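Local coordinates for protein MPT synthase subunit 2 (Burkholderia ambifaria, PDB 7L32) that probably serves as the catalytic large subunit of molybdopterin synthase, which transfers sulfur to precursor Z to make molybdopterin during molybdenum cofactor biosynthesis, at residues R79-I84 with C118-D123. Numbering follows the deposited sequence.
Sequences RRWPGI and CEFVMD
Phe120 swings its ring out from helix 111-128 with CG opposite the backbone N (chi1 172°), and it is met by Arg80 and Trp81, whose CG atoms both lie opposite their own carbonyl carbons. The Arg80 chain is extended from CG to NE and so reaches over the phenyl ring, crossing it at about a right angle. Its CD sits over one face of the phenyl ring, displaced toward the rim, in a CH-pi contact 4.1 Å from the ring centroid. Farther out, the guanidinium lies against the far end of the ring: Phe120 CE1 is 3.5 Å from Arg80 CZ, over the centre of the guanidinium face, and the two planes are 28° apart. The group is also held by polar partners, a salt bridge from Arg80 NE to Glu76 one turn back on helix 65-80 and a hydrogen bond from Arg80 NH1 to the carbonyl of Trp157.

Trp81 reaches the root of the same side chain. The CZ3-CH2 side of its six-membered ring touches there, with CH2 3.6 Å from Phe120 CB and CZ3 3.8 Å from Phe120 CG. The indole presents its edge to the phenyl face in an offset edge-to-face pair, centroids 5.6 Å apart and planes at 64°. Arg80 CB lies over one face of the indole, near its rim, and Arg80 CD and Trp81 CZ3 approach the same face of Phe120. No hydrogen bond crosses between 79-84 and 118-123; the join is CH-pi, edge-to-face and apolar packing.

Trp81 is where the chain leaves helix 65-80 and enters a type II beta turn, with Gly83 at its third position, leading to strand 85-91. The contact thus packs a helix end and helix-to-strand turn against helix 111-128 within the alpha/beta-hammerhead fold of MoaE proteins.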
loop_
_atom_site.group_PDB
_atom_site.type_symbol
_atom_site.label_atom_id
_atom_site.label_comp_id
_atom_site.label_asym_id
_atom_site.label_seq_id
_atom_site.Cartn_x
_atom_site.Cartn_y
_atom_site.Cartn_z
ATOM N N ARG A 79 2.205 -17.406 7.441
ATOM C CA ARG A 79 1.394 -18.443 8.078
ATOM C C ARG A 79 -0.084 -18.058 8.071
ATOM O O ARG A 79 -0.956 -18.914 7.881
ATOM C CB ARG A 79 1.862 -18.659 9.524
ATOM C CG ARG A 79 1.275 -19.916 10.202
ATOM C CD ARG A 79 1.503 -19.933 11.718
ATOM N NE ARG A 79 0.787 -18.829 12.343
ATOM C CZ ARG A 79 -0.520 -18.837 12.591
ATOM N NH1 ARG A 79 -1.271 -19.895 12.314
ATOM N NH2 ARG A 79 -1.091 -17.752 13.119
ATOM N N ARG A 80 -0.382 -16.786 8.312
ATOM C CA ARG A 80 -1.770 -16.336 8.398
ATOM C C ARG A 80 -2.417 -16.223 7.021
ATOM O O ARG A 80 -3.612 -16.500 6.876
ATOM C CB ARG A 80 -1.849 -14.992 9.110
ATOM C CG ARG A 80 -1.570 -15.043 10.624
ATOM C CD ARG A 80 -1.407 -13.638 11.203
ATOM N NE ARG A 80 -1.187 -13.656 12.654
ATOM C CZ ARG A 80 -2.002 -13.105 13.537
ATOM N NH1 ARG A 80 -3.105 -12.456 13.157
ATOM N NH2 ARG A 80 -1.694 -13.170 14.831
ATOM N N TRP A 81 -1.652 -15.818 6.011
ATOM C CA TRP A 81 -2.161 -15.631 4.645
ATOM C C TRP A 81 -1.287 -16.457 3.715
ATOM O O TRP A 81 -0.358 -15.933 3.081
ATOM C CB TRP A 81 -2.170 -14.151 4.232
ATOM C CG TRP A 81 -3.123 -13.309 5.044
ATOM C CD1 TRP A 81 -4.487 -13.181 4.860
ATOM C CD2 TRP A 81 -2.793 -12.503 6.186
ATOM N NE1 TRP A 81 -5.010 -12.346 5.822
ATOM C CE2 TRP A 81 -3.993 -11.913 6.643
ATOM C CE3 TRP A 81 -1.593 -12.233 6.870
ATOM C CZ2 TRP A 81 -4.038 -11.061 7.761
ATOM C CZ3 TRP A 81 -1.629 -11.374 7.977
ATOM C CH2 TRP A 81 -2.851 -10.809 8.419
ATOM N N PRO A 82 -1.540 -17.763 3.628
ATOM C CA PRO A 82 -0.733 -18.607 2.736
ATOM C C PRO A 82 -0.792 -18.083 1.306
ATOM O O PRO A 82 -1.835 -17.615 0.844
ATOM C CB PRO A 82 -1.392 -19.989 2.865
ATOM C CG PRO A 82 -2.017 -19.968 4.245
ATOM C CD PRO A 82 -2.503 -18.550 4.424
ATOM N N GLY A 83 0.356 -18.110 0.625
ATOM C CA GLY A 83 0.441 -17.679 -0.760
ATOM C C GLY A 83 0.899 -16.244 -0.976
ATOM O O GLY A 83 1.048 -15.830 -2.132
ATOM N N ILE A 84 1.080 -15.457 0.082
ATOM C CA ILE A 84 1.592 -14.093 -0.074
ATOM C C ILE A 84 3.116 -14.144 -0.165
ATOM O O ILE A 84 3.733 -15.178 0.119
ATOM C CB ILE A 84 1.163 -13.165 1.076
ATOM C CG1 ILE A 84 1.821 -13.599 2.398
ATOM C CG2 ILE A 84 -0.365 -13.113 1.206
ATOM C CD1 ILE A 84 1.759 -12.525 3.504
ATOM N N CYS A 118 0.016 -6.632 4.625
ATOM C CA CYS A 118 0.888 -5.460 4.684
ATOM C C CYS A 118 0.665 -4.684 5.977
ATOM O O CYS A 118 1.633 -4.274 6.648
ATOM C CB CYS A 118 0.648 -4.567 3.465
ATOM S SG CYS A 118 1.880 -3.259 3.254
ATOM N N GLU A 119 -0.599 -4.477 6.357
ATOM C CA GLU A 119 -0.866 -3.762 7.607
ATOM C C GLU A 119 -0.426 -4.575 8.817
ATOM O O GLU A 119 0.116 -4.018 9.786
ATOM C CB GLU A 119 -2.357 -3.415 7.714
ATOM C CG GLU A 119 -2.688 -2.623 8.952
ATOM C CD GLU A 119 -4.037 -1.887 8.867
ATOM O OE1 GLU A 119 -4.922 -2.286 8.072
ATOM O OE2 GLU A 119 -4.176 -0.882 9.587
ATOM N N PHE A 120 -0.658 -5.888 8.785
ATOM C CA PHE A 120 -0.198 -6.749 9.882
ATOM C C PHE A 120 1.316 -6.632 10.076
ATOM O O PHE A 120 1.806 -6.504 11.215
ATOM C CB PHE A 120 -0.605 -8.210 9.608
ATOM C CG PHE A 120 0.001 -9.197 10.584
ATOM C CD1 PHE A 120 -0.608 -9.447 11.801
ATOM C CD2 PHE A 120 1.176 -9.881 10.271
ATOM C CE1 PHE A 120 -0.025 -10.330 12.749
ATOM C CE2 PHE A 120 1.754 -10.761 11.186
ATOM C CZ PHE A 120 1.157 -10.998 12.429
ATOM N N VAL A 121 2.074 -6.713 8.980
ATOM C CA VAL A 121 3.535 -6.625 9.082
ATOM C C VAL A 121 3.946 -5.272 9.660
ATOM O O VAL A 121 4.828 -5.202 10.523
ATOM C CB VAL A 121 4.200 -6.887 7.710
ATOM C CG1 VAL A 121 5.715 -6.547 7.752
ATOM C CG2 VAL A 121 4.019 -8.364 7.261
ATOM N N MET A 122 3.311 -4.181 9.209
ATOM C CA MET A 122 3.639 -2.855 9.746
ATOM C C MET A 122 3.313 -2.758 11.235
ATOM O O MET A 122 4.120 -2.229 12.021
ATOM C CB MET A 122 2.898 -1.733 8.978
ATOM C CG MET A 122 3.618 -1.278 7.671
ATOM S SD MET A 122 5.322 -0.687 7.983
ATOM C CE MET A 122 4.989 0.682 9.073
ATOM N N ASP A 123 2.137 -3.257 11.649
ATOM C CA ASP A 123 1.758 -3.209 13.067
ATOM C C ASP A 123 2.760 -3.981 13.925
ATOM O O ASP A 123 3.171 -3.517 14.991
ATOM C CB ASP A 123 0.363 -3.803 13.272
ATOM C CG ASP A 123 -0.755 -2.872 12.817
ATOM O OD1 ASP A 123 -0.515 -1.656 12.622
ATOM O OD2 ASP A 123 -1.876 -3.388 12.655
#